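Local coordinates for toll-like receptor 6, Variable lymphocyte receptor B (Mus musculus, PDB 3A79), which probably senses bacterial diacylated lipopeptides together with Toll-like receptor 2, here as a leucine-rich-repeat ectodomain fused to the end of a hagfish variable lymphocyte receptor, at residues Ala474-Val488 with Leu496-Asp510. Residues are numbered along the deposited sequence; the frame is centred on the assembly and turned at random.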
loop_
_atom_site.group_PDB
_atom_site.type_symbol
_atom_site.label_atom_id
_atom_site.label_comp_id
_atom_site.label_asym_id
_atom_site.label_seq_id
_atom_site.Cartn_x
_atom_site.Cartn_y
_atom_site.Cartn_z
ATOM N N ALA B 474 26.937 -12.383 11.903
ATOM C CA ALA B 474 26.483 -12.644 13.260
ATOM C C ALA B 474 25.098 -13.257 13.277
ATOM O O ALA B 474 24.574 -13.565 14.361
ATOM C CB ALA B 474 26.501 -11.365 14.080
ATOM N N LEU B 475 24.511 -13.426 12.085
ATOM C CA LEU B 475 23.196 -14.043 11.967
ATOM C C LEU B 475 23.188 -15.463 12.530
ATOM O O LEU B 475 24.227 -16.105 12.641
ATOM C CB LEU B 475 22.741 -14.091 10.514
ATOM C CG LEU B 475 22.508 -12.823 9.703
ATOM C CD1 LEU B 475 23.705 -12.498 8.779
ATOM C CD2 LEU B 475 21.238 -13.038 8.898
ATOM N N GLN B 476 22.003 -15.950 12.874
ATOM C CA GLN B 476 21.837 -17.307 13.375
ATOM C C GLN B 476 20.667 -17.918 12.641
ATOM O O GLN B 476 20.650 -19.110 12.354
ATOM C CB GLN B 476 21.532 -17.312 14.873
ATOM C CG GLN B 476 22.577 -16.648 15.743
ATOM C CD GLN B 476 22.370 -16.957 17.212
ATOM O OE1 GLN B 476 23.335 -17.067 17.971
ATOM N NE2 GLN B 476 21.106 -17.119 17.616
ATOM N N GLU B 477 19.675 -17.086 12.359
ATOM C CA GLU B 477 18.532 -17.504 11.576
ATOM C C GLU B 477 18.528 -16.674 10.309
ATOM O O GLU B 477 18.996 -15.529 10.298
ATOM C CB GLU B 477 17.224 -17.319 12.346
ATOM C CG GLU B 477 17.099 -18.177 13.602
ATOM C CD GLU B 477 15.673 -18.231 14.134
ATOM O OE1 GLU B 477 14.727 -18.041 13.332
ATOM O OE2 GLU B 477 15.500 -18.471 15.352
ATOM N N LEU B 478 18.027 -17.283 9.238
ATOM C CA LEU B 478 17.959 -16.646 7.933
ATOM C C LEU B 478 16.837 -17.256 7.121
ATOM O O LEU B 478 16.650 -18.466 7.118
ATOM C CB LEU B 478 19.268 -16.810 7.172
ATOM C CG LEU B 478 19.220 -16.018 5.872
ATOM C CD1 LEU B 478 18.592 -14.648 6.137
ATOM C CD2 LEU B 478 20.603 -15.882 5.261
ATOM N N ASN B 479 16.089 -16.414 6.430
ATOM C CA ASN B 479 15.000 -16.894 5.613
ATOM C C ASN B 479 14.937 -16.132 4.306
ATOM O O ASN B 479 14.411 -15.030 4.242
ATOM C CB ASN B 479 13.675 -16.798 6.365
ATOM C CG ASN B 479 12.537 -17.446 5.608
ATOM O OD1 ASN B 479 12.626 -17.678 4.397
ATOM N ND2 ASN B 479 11.458 -17.750 6.319
ATOM N N VAL B 480 15.504 -16.725 3.265
ATOM C CA VAL B 480 15.446 -16.144 1.939
ATOM C C VAL B 480 14.486 -16.961 1.096
ATOM O O VAL B 480 14.533 -16.917 -0.133
ATOM C CB VAL B 480 16.822 -16.140 1.276
ATOM C CG1 VAL B 480 17.707 -15.075 1.904
ATOM C CG2 VAL B 480 17.458 -17.508 1.410
ATOM N N ALA B 481 13.613 -17.704 1.773
ATOM C CA ALA B 481 12.621 -18.543 1.108
ATOM C C ALA B 481 11.739 -17.749 0.144
ATOM O O ALA B 481 11.935 -16.554 -0.047
ATOM C CB ALA B 481 11.767 -19.262 2.138
ATOM N N SER B 482 10.765 -18.427 -0.455
ATOM C CA SER B 482 9.837 -17.815 -1.415
ATOM C C SER B 482 10.336 -16.540 -2.100
ATOM O O SER B 482 9.670 -15.504 -2.028
ATOM C CB SER B 482 8.473 -17.553 -0.766
ATOM O OG SER B 482 7.672 -18.724 -0.761
ATOM N N ASN B 483 11.487 -16.624 -2.770
ATOM C CA ASN B 483 12.015 -15.499 -3.547
ATOM C C ASN B 483 12.170 -15.775 -5.053
ATOM O O ASN B 483 11.393 -16.527 -5.646
ATOM C CB ASN B 483 13.333 -14.989 -2.953
ATOM C CG ASN B 483 13.119 -13.960 -1.847
ATOM O OD1 ASN B 483 12.628 -14.286 -0.773
ATOM N ND2 ASN B 483 13.491 -12.712 -2.112
ATOM N N GLN B 484 13.170 -15.145 -5.664
ATOM C CA GLN B 484 13.429 -15.290 -7.093
ATOM C C GLN B 484 14.898 -15.638 -7.365
ATOM O O GLN B 484 15.424 -15.371 -8.456
ATOM C CB GLN B 484 13.081 -13.994 -7.825
ATOM C CG GLN B 484 11.645 -13.524 -7.677
ATOM C CD GLN B 484 11.332 -12.351 -8.602
ATOM O OE1 GLN B 484 12.061 -12.097 -9.566
ATOM N NE2 GLN B 484 10.244 -11.633 -8.313
ATOM N N LEU B 485 15.556 -16.224 -6.365
ATOM C CA LEU B 485 16.982 -16.542 -6.446
ATOM C C LEU B 485 17.260 -17.751 -7.329
ATOM O O LEU B 485 16.641 -18.806 -7.162
ATOM C CB LEU B 485 17.563 -16.793 -5.050
ATOM C CG LEU B 485 18.035 -15.570 -4.268
ATOM C CD1 LEU B 485 18.306 -15.941 -2.823
ATOM C CD2 LEU B 485 19.271 -14.966 -4.920
ATOM N N LYS B 486 18.198 -17.592 -8.262
ATOM C CA LYS B 486 18.619 -18.692 -9.120
ATOM C C LYS B 486 19.927 -19.291 -8.607
ATOM O O LYS B 486 20.029 -20.503 -8.405
ATOM C CB LYS B 486 18.720 -18.245 -10.585
ATOM C CG LYS B 486 17.365 -17.933 -11.214
ATOM C CD LYS B 486 17.412 -18.010 -12.721
ATOM C CE LYS B 486 16.037 -18.336 -13.308
ATOM N NZ LYS B 486 16.122 -18.899 -14.706
ATOM N N SER B 487 20.923 -18.443 -8.373
ATOM C CA SER B 487 22.144 -18.900 -7.716
ATOM C C SER B 487 22.641 -17.914 -6.672
ATOM O O SER B 487 22.093 -16.826 -6.525
ATOM C CB SER B 487 23.243 -19.225 -8.729
ATOM O OG SER B 487 23.251 -20.611 -9.034
ATOM N N VAL B 488 23.675 -18.315 -5.942
ATOM C CA VAL B 488 24.223 -17.505 -4.861
ATOM C C VAL B 488 25.727 -17.374 -5.038
ATOM O O VAL B 488 26.435 -18.380 -5.056
ATOM C CB VAL B 488 23.945 -18.149 -3.488
ATOM C CG1 VAL B 488 22.515 -17.862 -3.029
ATOM C CG2 VAL B 488 24.226 -19.658 -3.533
ATOM N N LEU B 496 29.345 -16.639 7.187
ATOM C CA LEU B 496 28.198 -16.630 8.089
ATOM C C LEU B 496 28.390 -17.636 9.222
ATOM O O LEU B 496 27.480 -18.405 9.529
ATOM C CB LEU B 496 26.901 -16.945 7.330
ATOM C CG LEU B 496 26.389 -15.986 6.244
ATOM C CD1 LEU B 496 24.886 -16.157 6.080
ATOM C CD2 LEU B 496 26.717 -14.519 6.527
ATOM N N THR B 497 29.570 -17.608 9.843
ATOM C CA THR B 497 29.994 -18.599 10.844
ATOM C C THR B 497 28.990 -18.892 11.967
ATOM O O THR B 497 29.043 -19.954 12.602
ATOM C CB THR B 497 31.336 -18.188 11.499
ATOM O OG1 THR B 497 31.236 -16.850 12.010
ATOM C CG2 THR B 497 32.480 -18.265 10.487
ATOM N N SER B 498 28.084 -17.949 12.208
ATOM C CA SER B 498 27.147 -18.035 13.325
ATOM C C SER B 498 25.785 -18.564 12.862
ATOM O O SER B 498 24.913 -18.870 13.675
ATOM C CB SER B 498 27.010 -16.664 13.997
ATOM O OG SER B 498 26.808 -16.795 15.395
ATOM N N LEU B 499 25.620 -18.675 11.549
ATOM C CA LEU B 499 24.411 -19.230 10.944
ATOM C C LEU B 499 24.040 -20.598 11.534
ATOM O O LEU B 499 24.921 -21.398 11.849
ATOM C CB LEU B 499 24.617 -19.342 9.431
ATOM C CG LEU B 499 23.441 -19.736 8.543
ATOM C CD1 LEU B 499 22.200 -18.946 8.894
ATOM C CD2 LEU B 499 23.824 -19.496 7.108
ATOM N N GLN B 500 22.744 -20.862 11.683
ATOM C CA GLN B 500 22.267 -22.136 12.231
ATOM C C GLN B 500 20.902 -22.514 11.669
ATOM O O GLN B 500 20.472 -23.669 11.736
ATOM C CB GLN B 500 22.152 -22.057 13.747
ATOM C CG GLN B 500 23.379 -21.545 14.442
ATOM C CD GLN B 500 23.149 -21.426 15.921
ATOM O OE1 GLN B 500 22.173 -21.977 16.444
ATOM N NE2 GLN B 500 24.035 -20.704 16.612
ATOM N N TYR B 501 20.209 -21.511 11.151
ATOM C CA TYR B 501 18.911 -21.706 10.546
ATOM C C TYR B 501 18.943 -20.978 9.226
ATOM O O TYR B 501 19.521 -19.898 9.119
ATOM C CB TYR B 501 17.820 -21.137 11.440
ATOM C CG TYR B 501 17.627 -21.920 12.715
ATOM C CD1 TYR B 501 18.669 -22.080 13.620
ATOM C CD2 TYR B 501 16.400 -22.503 13.015
ATOM C CE1 TYR B 501 18.499 -22.798 14.786
ATOM C CE2 TYR B 501 16.218 -23.222 14.181
ATOM C CZ TYR B 501 17.271 -23.366 15.062
ATOM O OH TYR B 501 17.095 -24.083 16.223
ATOM N N ILE B 502 18.347 -21.581 8.210
ATOM C CA ILE B 502 18.327 -20.976 6.891
ATOM C C ILE B 502 17.225 -21.599 6.077
ATOM O O ILE B 502 17.174 -22.812 5.918
ATOM C CB ILE B 502 19.682 -21.119 6.167
ATOM C CG1 ILE B 502 19.611 -20.499 4.773
ATOM C CG2 ILE B 502 20.103 -22.578 6.081
ATOM C CD1 ILE B 502 20.959 -20.108 4.230
ATOM N N TRP B 503 16.323 -20.761 5.587
ATOM C CA TRP B 503 15.216 -21.229 4.771
ATOM C C TRP B 503 15.522 -20.968 3.302
ATOM O O TRP B 503 15.452 -19.828 2.838
ATOM C CB TRP B 503 13.917 -20.537 5.181
ATOM C CG TRP B 503 13.295 -21.090 6.430
ATOM C CD1 TRP B 503 12.217 -21.922 6.505
ATOM C CD2 TRP B 503 13.707 -20.840 7.781
ATOM N NE1 TRP B 503 11.933 -22.211 7.819
ATOM C CE2 TRP B 503 12.831 -21.559 8.623
ATOM C CE3 TRP B 503 14.729 -20.079 8.362
ATOM C CZ2 TRP B 503 12.949 -21.542 10.013
ATOM C CZ3 TRP B 503 14.848 -20.068 9.736
ATOM C CH2 TRP B 503 13.963 -20.794 10.549
ATOM N N LEU B 504 15.869 -22.026 2.574
ATOM C CA LEU B 504 16.251 -21.876 1.178
ATOM C C LEU B 504 15.125 -22.239 0.218
ATOM O O LEU B 504 15.208 -21.938 -0.976
ATOM C CB LEU B 504 17.512 -22.685 0.870
ATOM C CG LEU B 504 18.825 -22.017 1.282
ATOM C CD1 LEU B 504 19.976 -23.012 1.280
ATOM C CD2 LEU B 504 19.128 -20.850 0.364
ATOM N N HIS B 505 14.064 -22.849 0.744
ATOM C CA HIS B 505 12.992 -23.391 -0.100
ATOM C C HIS B 505 12.310 -22.384 -1.034
ATOM O O HIS B 505 12.652 -21.206 -1.055
ATOM C CB HIS B 505 11.954 -24.161 0.730
ATOM C CG HIS B 505 11.114 -23.301 1.621
ATOM N ND1 HIS B 505 11.475 -22.990 2.912
ATOM C CD2 HIS B 505 9.913 -22.708 1.412
ATOM C CE1 HIS B 505 10.541 -22.230 3.460
ATOM N NE2 HIS B 505 9.584 -22.045 2.569
ATOM N N ASP B 506 11.360 -22.883 -1.818
ATOM C CA ASP B 506 10.599 -22.099 -2.800
ATOM C C ASP B 506 11.365 -21.069 -3.632
ATOM O O ASP B 506 10.853 -19.968 -3.880
ATOM C CB ASP B 506 9.380 -21.452 -2.151
ATOM C CG ASP B 506 8.272 -22.448 -1.896
ATOM O OD1 ASP B 506 7.382 -22.568 -2.764
ATOM O OD2 ASP B 506 8.301 -23.124 -0.842
ATOM N N ASN B 507 12.569 -21.443 -4.076
ATOM C CA ASN B 507 13.397 -20.610 -4.951
ATOM C C ASN B 507 13.742 -21.322 -6.245
ATOM O O ASN B 507 14.023 -22.517 -6.239
ATOM C CB ASN B 507 14.695 -20.198 -4.253
ATOM C CG ASN B 507 14.577 -18.872 -3.534
ATOM O OD1 ASN B 507 14.134 -18.805 -2.389
ATOM N ND2 ASN B 507 14.990 -17.804 -4.201
ATOM N N PRO B 508 13.725 -20.583 -7.363
ATOM C CA PRO B 508 14.000 -21.094 -8.715
ATOM C C PRO B 508 15.494 -21.235 -9.024
ATOM O O PRO B 508 16.008 -20.499 -9.873
ATOM C CB PRO B 508 13.400 -20.005 -9.612
ATOM C CG PRO B 508 13.550 -18.763 -8.789
ATOM C CD PRO B 508 13.186 -19.213 -7.403
ATOM N N TRP B 509 16.171 -22.178 -8.373
ATOM C CA TRP B 509 17.624 -22.316 -8.507
ATOM C C TRP B 509 18.089 -22.887 -9.863
ATOM O O TRP B 509 17.586 -23.917 -10.310
ATOM C CB TRP B 509 18.181 -23.176 -7.364
ATOM C CG TRP B 509 17.810 -22.718 -5.971
ATOM C CD1 TRP B 509 16.811 -23.217 -5.174
ATOM C CD2 TRP B 509 18.449 -21.686 -5.206
ATOM N NE1 TRP B 509 16.789 -22.554 -3.969
ATOM C CE2 TRP B 509 17.783 -21.609 -3.965
ATOM C CE3 TRP B 509 19.520 -20.818 -5.452
ATOM C CZ2 TRP B 509 18.153 -20.700 -2.975
ATOM C CZ3 TRP B 509 19.882 -19.912 -4.467
ATOM C CH2 TRP B 509 19.202 -19.862 -3.246
ATOM N N ASP B 510 19.055 -22.223 -10.506
ATOM C CA ASP B 510 19.678 -22.745 -11.728
ATOM C C ASP B 510 20.598 -23.903 -11.370
ATOM O O ASP B 510 21.588 -23.718 -10.662
ATOM C CB ASP B 510 20.476 -21.659 -12.466
ATOM C CG ASP B 510 21.042 -22.147 -13.810
ATOM O OD1 ASP B 510 22.286 -22.176 -13.962
ATOM O OD2 ASP B 510 20.254 -22.506 -14.716
#
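N479 and W503 bridge two successive leucine-rich-repeat turns that run side by side in parallel, their CA atoms 4.4 Å apart. At the bridge W503 N bonds L478 O, whose place is less sure, and V480 N bonds W503 O weakly; earlier in the segment Q476 O is gripped twice, by Y501 N at 2.7 Å and Q500 N at 2.8 Å, and further along D510 N bonds K486 O. The N479 amide lies over one face of the W503 indole, ND2 3.8 Å above the ring plane near its rim, with the two planes only 20° apart. A chi1 of -173° turns the N479 amide away from its own backbone N and over the indole; OD1, less certainly placed, appears to accept from A481 N, as in an Asx turn. E477 runs alongside Y501, its CG 3.7 Å from Y501 CB, and R531 makes a cation-pi contact with the tyrosine. With an alanine in place of W503, the N479 amide would probably lose the surface it lies on, and N532 O its weak indole N-H bond.

Inside the coil, V480 CG2 meets L504 CD2 at 3.9 Å. L485 CB sits over the six-membered ring of W509, 4.2 Å from its centroid, whereas V488 CG1 reaches the ring edge, 3.6 Å from CZ3; helix 513-525 packs against V488, L504 and W509. The engineered junction probably falls within 474-488, after its strand; the pairings of E477, N479 and V480 are then probably products of the fusion, those on W509 hagfish. Backbone bonds and apolar packing let the chimera keep its leucine-rich-repeat coil.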